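PDB 4XUK: putative hydrolase from Acinetobacter sp. NBRC 100985, which hydrolyses organophosphorus compounds as a zinc-binding phosphotriesterase of the metallo-beta-lactamase superfamily, and probably acts on lactones as well. Local coordinates for the interface of chains A and B. Sequence-based numbering; all coordinates share one arbitrary frame. Chains: chain A/B, Putative hydrolase.

Contact 1: the interface of chains A and B. Residues chain A 289, 291; chain B 20, 22-23, 55, 83.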
ATOM      1  N   PHE A 289      -1.248   1.636  -6.161  1.00 19.12           N
ATOM      2  CA  PHE A 289      -2.716   1.712  -6.234  1.00 21.70           C
ATOM      3  C   PHE A 289      -3.264   2.257  -7.579  1.00 27.91           C
ATOM      4  O   PHE A 289      -2.851   3.396  -7.969  1.00 23.99           O
ATOM      5  CB  PHE A 289      -3.270   2.527  -5.050  1.00 23.50           C
ATOM      6  CG  PHE A 289      -4.749   2.378  -4.832  1.00 22.46           C
ATOM      7  CD1 PHE A 289      -5.655   2.924  -5.712  1.00 22.08           C
ATOM      8  CD2 PHE A 289      -5.233   1.687  -3.781  1.00 20.79           C
ATOM      9  CE1 PHE A 289      -6.994   2.776  -5.532  1.00 22.34           C
ATOM     10  CE2 PHE A 289      -6.570   1.533  -3.602  1.00 20.11           C
ATOM     11  CZ  PHE A 289      -7.455   2.080  -4.485  1.00 22.75           C
ATOM     12  N   ASP A 291      -6.733   3.246  -9.397  1.00 23.07           N
ATOM     13  CA  ASP A 291      -8.134   3.446  -9.511  1.00 24.01           C
ATOM     14  C   ASP A 291      -8.387   3.302 -10.981  1.00 27.44           C
ATOM     15  O   ASP A 291      -9.402   2.882 -11.311  1.00 26.67           O
ATOM     16  CB  ASP A 291      -8.570   4.815  -8.999  1.00 22.29           C
ATOM     17  CG  ASP A 291      -7.950   5.964  -9.784  1.00 30.60           C
ATOM     18  OD1 ASP A 291      -6.767   5.913 -10.084  1.00 22.55           O
ATOM     19  OD2 ASP A 291      -8.665   6.878 -10.114  1.00 24.45           O
TER
ATOM     20  N   LEU B  20      -8.319   9.456  -2.258  1.00 21.06           N
ATOM     21  CA  LEU B  20      -7.733   9.475  -3.597  1.00 23.28           C
ATOM     22  C   LEU B  20      -8.523  10.384  -4.537  1.00 20.10           C
ATOM     23  O   LEU B  20      -9.758  10.299  -4.597  1.00 21.85           O
ATOM     24  CB  LEU B  20      -7.655   8.053  -4.161  1.00 19.56           C
ATOM     25  CG  LEU B  20      -7.058   7.904  -5.563  1.00 24.89           C
ATOM     26  CD1 LEU B  20      -5.613   8.416  -5.589  1.00 19.83           C
ATOM     27  CD2 LEU B  20      -7.131   6.458  -6.025  1.00 17.88           C
ATOM     28  N   GLY B  22      -7.404  10.624  -7.848  1.00 22.60           N
ATOM     29  CA  GLY B  22      -7.143  10.038  -9.153  1.00 21.20           C
ATOM     30  C   GLY B  22      -5.656   9.844  -9.371  1.00 21.70           C
ATOM     31  O   GLY B  22      -4.850  10.063  -8.466  1.00 19.75           O
ATOM     32  N   THR B  23      -5.287   9.443 -10.580  1.00 18.90           N
ATOM     33  CA  THR B  23      -3.919   9.024 -10.848  1.00 22.22           C
ATOM     34  C   THR B  23      -3.436   9.603 -12.174  1.00 24.47           C
ATOM     35  O   THR B  23      -4.107   9.465 -13.205  1.00 28.03           O
ATOM     36  CB  THR B  23      -3.806   7.479 -10.888  1.00 23.40           C
ATOM     37  OG1 THR B  23      -4.213   6.925  -9.630  1.00 20.76           O
ATOM     38  CG2 THR B  23      -2.382   7.066 -11.141  1.00 22.95           C
ATOM     39  N   GLN B  55       3.570   6.745 -13.058  1.00 19.45           N
ATOM     40  CA  GLN B  55       2.340   6.760 -12.267  1.00 21.17           C
ATOM     41  C   GLN B  55       2.479   7.642 -11.034  1.00 21.36           C
ATOM     42  O   GLN B  55       3.420   7.470 -10.243  1.00 18.37           O
ATOM     43  CB  GLN B  55       1.972   5.335 -11.843  1.00 20.41           C
ATOM     44  CG  GLN B  55       0.596   5.209 -11.198  1.00 17.67           C
ATOM     45  CD  GLN B  55       0.226   3.762 -10.930  1.00 22.22           C
ATOM     46  OE1 GLN B  55       0.861   2.845 -11.445  1.00 24.41           O
ATOM     47  NE2 GLN B  55      -0.794   3.552 -10.115  1.00 21.50           N
ATOM     48  N   HIS B  83     -10.216  12.188 -15.383  1.00 34.40           N
ATOM     49  CA  HIS B  83      -9.525  11.144 -14.679  1.00 33.63           C
ATOM     50  C   HIS B  83      -9.287  11.522 -13.218  1.00 33.43           C
ATOM     51  O   HIS B  83      -9.111  10.682 -12.391  1.00 33.83           O
ATOM     52  CB  HIS B  83      -8.220  10.754 -15.379  1.00 31.68           C
ATOM     53  CG  HIS B  83      -7.132  11.769 -15.274  1.00 36.05           C
ATOM     54  ND1 HIS B  83      -7.175  12.978 -15.919  1.00 33.79           N
ATOM     55  CD2 HIS B  83      -5.937  11.722 -14.655  1.00 33.47           C
ATOM     56  CE1 HIS B  83      -6.075  13.642 -15.670  1.00 35.77           C
ATOM     57  NE2 HIS B  83      -5.304  12.897 -14.910  1.00 33.44           N
TER
HETATM   58  O   HOH W   1      -2.616   5.996  -7.745  1.00 22.69           O
HETATM   59  O   HOH W   2      -7.356   8.401 -12.252  1.00 24.30           O
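A:Asp291, the last residue of its chain, reaches onto strand 14-26 of chain B and meets B:Leu20 with its CB and B:Thr23 with its side-chain carboxylate. Its CG sits between the backbone N and the carbonyl carbon (chi1 62°), which turns the side-chain acid group toward B:Thr23 and leaves the CB methylene against the leucine. The B:Leu20 branch that touches is CD2, 3.7 Å from A:Asp291 CB and equally 3.7 Å from A:Phe289 CE1 at the rim of the ring. One methyl thus touches both residues of the C-terminal tail, carried there by an isobutyl group whose CG is anti to the backbone N (chi1 -180°).

The side chains of A:Asp291 and B:Thr23 run alongside each other, antiparallel. B:Thr23 OG1 donates to A:Asp291 OD1 over 2.8 Å, approaching on the syn side but 32° out of the carboxylate plane. Water 1 lies 2.6 Å from B:Thr23 OG1 and bridges it to the carbonyl A:Phe289 O. The amide nitrogen B:Gln55 NE2 lies 3.0 Å from A:Phe289 O, yet its N-H points away and no hydrogen bond forms. A:Asp291 OD2, the other carboxylate oxygen, is reached through water 2, which also binds the backbone B:Thr23 N, so both oxygens of the terminal side chain have polar partners on strand 14-26, one direct and one relayed. Water 2 lies 2.9 Å from the backbone carbonyl B:His83 O and joins it to A:Asp291 OD2 and B:Thr23 N.

Contact 2: the interface of chains A and B. Residues chain A 3, 6-8, 289; chain B 2-5, 268.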
ATOM      1  N   VAL A   3     -11.582   0.927   5.400  1.00 18.34           N
ATOM      2  CA  VAL A   3     -11.918   0.377   4.092  1.00 17.27           C
ATOM      3  C   VAL A   3     -11.935  -1.164   4.131  1.00 18.90           C
ATOM      4  O   VAL A   3     -11.227  -1.793   4.934  1.00 17.48           O
ATOM      5  CB  VAL A   3     -10.972   0.942   2.974  1.00 19.62           C
ATOM      6  CG1 VAL A   3      -9.553   0.384   3.094  1.00 16.50           C
ATOM      7  CG2 VAL A   3     -11.536   0.664   1.582  1.00 18.81           C
ATOM      8  N   TYR A   6     -10.169  -5.614   0.329  1.00 16.19           N
ATOM      9  CA  TYR A   6      -9.978  -6.245  -0.970  1.00 15.84           C
ATOM     10  C   TYR A   6      -9.317  -5.228  -1.873  1.00 16.70           C
ATOM     11  O   TYR A   6      -9.427  -4.020  -1.637  1.00 20.81           O
ATOM     12  CB  TYR A   6     -11.298  -6.752  -1.573  1.00 15.42           C
ATOM     13  CG  TYR A   6     -12.277  -5.669  -1.938  1.00 16.17           C
ATOM     14  CD1 TYR A   6     -13.201  -5.208  -1.008  1.00 17.94           C
ATOM     15  CD2 TYR A   6     -12.297  -5.120  -3.219  1.00 16.76           C
ATOM     16  CE1 TYR A   6     -14.112  -4.219  -1.331  1.00 19.04           C
ATOM     17  CE2 TYR A   6     -13.209  -4.131  -3.556  1.00 18.24           C
ATOM     18  CZ  TYR A   6     -14.111  -3.687  -2.605  1.00 19.83           C
ATOM     19  OH  TYR A   6     -15.028  -2.700  -2.909  1.00 23.56           O
ATOM     20  N   TYR A   7      -8.618  -5.713  -2.891  1.00 16.83           N
ATOM     21  CA  TYR A   7      -7.981  -4.840  -3.861  1.00 16.98           C
ATOM     22  C   TYR A   7      -7.946  -5.559  -5.192  1.00 18.32           C
ATOM     23  O   TYR A   7      -7.667  -6.763  -5.241  1.00 17.31           O
ATOM     24  CB  TYR A   7      -6.555  -4.461  -3.427  1.00 14.07           C
ATOM     25  CG  TYR A   7      -5.884  -3.588  -4.467  1.00 18.66           C
ATOM     26  CD1 TYR A   7      -6.106  -2.217  -4.494  1.00 18.71           C
ATOM     27  CD2 TYR A   7      -5.077  -4.143  -5.454  1.00 18.56           C
ATOM     28  CE1 TYR A   7      -5.514  -1.412  -5.461  1.00 19.55           C
ATOM     29  CE2 TYR A   7      -4.492  -3.354  -6.424  1.00 18.82           C
ATOM     30  CZ  TYR A   7      -4.714  -1.990  -6.414  1.00 18.99           C
ATOM     31  OH  TYR A   7      -4.141  -1.199  -7.377  1.00 22.90           O
ATOM     32  N   GLN A   8      -8.223  -4.833  -6.272  1.00 18.39           N
ATOM     33  CA  GLN A   8      -8.264  -5.450  -7.592  1.00 20.10           C
ATOM     34  C   GLN A   8      -7.007  -5.137  -8.383  1.00 18.81           C
ATOM     35  O   GLN A   8      -6.730  -3.972  -8.677  1.00 20.07           O
ATOM     36  CB  GLN A   8      -9.488  -4.963  -8.392  1.00 21.31           C
ATOM     37  CG  GLN A   8     -10.842  -5.147  -7.694  1.00 19.67           C
ATOM     38  CD  GLN A   8     -11.299  -6.594  -7.602  1.00 23.03           C
ATOM     39  OE1 GLN A   8     -10.542  -7.531  -7.874  1.00 20.18           O
ATOM     40  NE2 GLN A   8     -12.563  -6.782  -7.216  1.00 23.09           N
ATOM     41  N   PHE A 289      -1.248   1.636  -6.161  1.00 19.12           N
ATOM     42  CA  PHE A 289      -2.716   1.712  -6.234  1.00 21.70           C
ATOM     43  C   PHE A 289      -3.264   2.257  -7.579  1.00 27.91           C
ATOM     44  O   PHE A 289      -2.851   3.396  -7.969  1.00 23.99           O
ATOM     45  CB  PHE A 289      -3.270   2.527  -5.050  1.00 23.50           C
ATOM     46  CG  PHE A 289      -4.749   2.378  -4.832  1.00 22.46           C
ATOM     47  CD1 PHE A 289      -5.655   2.924  -5.712  1.00 22.08           C
ATOM     48  CD2 PHE A 289      -5.233   1.687  -3.781  1.00 20.79           C
ATOM     49  CE1 PHE A 289      -6.994   2.776  -5.532  1.00 22.34           C
ATOM     50  CE2 PHE A 289      -6.570   1.533  -3.602  1.00 20.11           C
ATOM     51  CZ  PHE A 289      -7.455   2.080  -4.485  1.00 22.75           C
TER
ATOM     52  N   GLN B   2     -13.152  -2.054  -8.487  1.00 24.17           N
ATOM     53  CA  GLN B   2     -12.040  -1.611  -7.631  1.00 27.95           C
ATOM     54  C   GLN B   2     -12.489  -1.056  -6.286  1.00 26.19           C
ATOM     55  O   GLN B   2     -13.556  -0.447  -6.182  1.00 20.90           O
ATOM     56  CB  GLN B   2     -11.143  -0.596  -8.352  1.00 24.90           C
ATOM     57  CG  GLN B   2      -9.926  -0.123  -7.522  1.00 21.10           C
ATOM     58  CD  GLN B   2      -8.949  -1.259  -7.171  1.00 21.43           C
ATOM     59  OE1 GLN B   2      -9.227  -2.099  -6.310  1.00 19.03           O
ATOM     60  NE2 GLN B   2      -7.797  -1.279  -7.842  1.00 18.58           N
ATOM     61  N   VAL B   3     -11.684  -1.302  -5.252  1.00 21.16           N
ATOM     62  CA  VAL B   3     -11.985  -0.794  -3.925  1.00 19.52           C
ATOM     63  C   VAL B   3     -12.002   0.724  -3.972  1.00 19.96           C
ATOM     64  O   VAL B   3     -11.350   1.341  -4.819  1.00 19.34           O
ATOM     65  CB  VAL B   3     -11.007  -1.343  -2.854  1.00 17.17           C
ATOM     66  CG1 VAL B   3      -9.609  -0.708  -2.960  1.00 16.11           C
ATOM     67  CG2 VAL B   3     -11.574  -1.157  -1.459  1.00 17.13           C
ATOM     68  N   ALA B   4     -12.812   1.326  -3.112  1.00 19.06           N
ATOM     69  CA  ALA B   4     -12.914   2.780  -3.091  1.00 20.72           C
ATOM     70  C   ALA B   4     -11.601   3.342  -2.573  1.00 20.52           C
ATOM     71  O   ALA B   4     -10.881   2.672  -1.814  1.00 17.96           O
ATOM     72  CB  ALA B   4     -14.076   3.220  -2.227  1.00 18.25           C
ATOM     73  N   GLY B   5     -11.292   4.568  -2.980  1.00 20.79           N
ATOM     74  CA  GLY B   5     -10.040   5.202  -2.610  1.00 19.06           C
ATOM     75  C   GLY B   5     -10.094   6.008  -1.324  1.00 19.66           C
ATOM     76  O   GLY B   5      -9.893   7.226  -1.345  1.00 20.40           O
ATOM     77  N   PHE B 268      -0.919   6.424  -3.160  1.00 16.81           N
ATOM     78  CA  PHE B 268      -2.050   6.296  -2.236  1.00 16.38           C
ATOM     79  C   PHE B 268      -1.934   5.057  -1.336  1.00 19.71           C
ATOM     80  O   PHE B 268      -1.684   3.953  -1.827  1.00 18.46           O
ATOM     81  CB  PHE B 268      -3.358   6.212  -3.025  1.00 18.36           C
ATOM     82  CG  PHE B 268      -4.578   6.093  -2.156  1.00 20.26           C
ATOM     83  CD1 PHE B 268      -5.184   7.232  -1.626  1.00 18.49           C
ATOM     84  CD2 PHE B 268      -5.116   4.845  -1.857  1.00 22.83           C
ATOM     85  CE1 PHE B 268      -6.307   7.125  -0.807  1.00 18.49           C
ATOM     86  CE2 PHE B 268      -6.239   4.732  -1.041  1.00 20.33           C
ATOM     87  CZ  PHE B 268      -6.836   5.879  -0.527  1.00 21.29           C
TER
HETATM   88  O   HOH W   3      -0.093   3.086  -3.988  1.00 19.49           O
HETATM   89  O   HOH W   4     -14.884  -0.006  -1.500  1.00 24.98           O
HETATM   90  O   HOH W   5     -15.513  -1.814  -5.275  1.00 36.07           O
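B:Phe268 drives the CD2 edge of its ring onto one face of A:Phe289, the two rings edge-to-face with planes 68° apart and B:Phe268 CD2 3.7 Å from A:Phe289 CD2. On the opposite face A:Phe289 receives the CE1 edge of A:Tyr7 from its own chain, so its ring is clamped between two aromatic edges. B:Val3 extends the apolar centre by splitting its methyls. With CG1 between the backbone N and the carbonyl carbon (chi1 73°), B:Val3 CG1 meets the rim of A:Phe289 at CE2, 3.8 Å away, while CG2 lies over the face of A:Tyr6, 4.0 Å from the ring centroid. That CG2 also meets A:Val3 CG2 at 3.5 Å, a contact between equivalent residues of the two chains.

Outward, the B:Gln2 amide plugs into the backbone of strand 6-11. B:Gln2 OE1 accepts from A:Gln8 N at 2.9 Å, the donor tilted from the carbonyl plane, and from its neighbour B:Val3 N, in plane on a lone pair. Two N-H donors to one oxygen settle which end of the amide is the oxygen and help to hold its rotation, and B:Gln2 NE2 adds a weak bond to A:Gln8 O at 3.0 Å. The same nitrogen lies over the face of A:Tyr7, near CE1 and CZ, with amide and ring planes 35° apart. At the rim, A:Tyr6 OH binds water 5, shared with B:Gln2 O, and water 4, shared with B:Ala4 N. Water 3 joins A:Phe289 N to B:Phe268 O.

The N-terminal segment of chain B therefore runs against strand 6-11 and the C-terminal tail of chain A, while B:Phe268 projects from the loop between strands 260-262 and 271-275, which also carries the zinc ligand B:His265.

Contact 1 and contact 2 lie about 10 Å apart, measured between the centres of their C-alpha atoms, and meet at A:Phe289, whose carbonyl and the CD1-CE1 side of whose ring serve contact 1, and whose N-H and ring faces serve contact 2. The last residues of chain A are thereby held at A:Phe289 and A:Asp291, by strand 14-26 in contact 1 and by the N-terminal segment and the loop carrying B:Phe268 in contact 2. Two-fold symmetry repeats both patches with the chains exchanged. The pairing is compatible with a dimer, but the structure alone does not show whether it is the biological one.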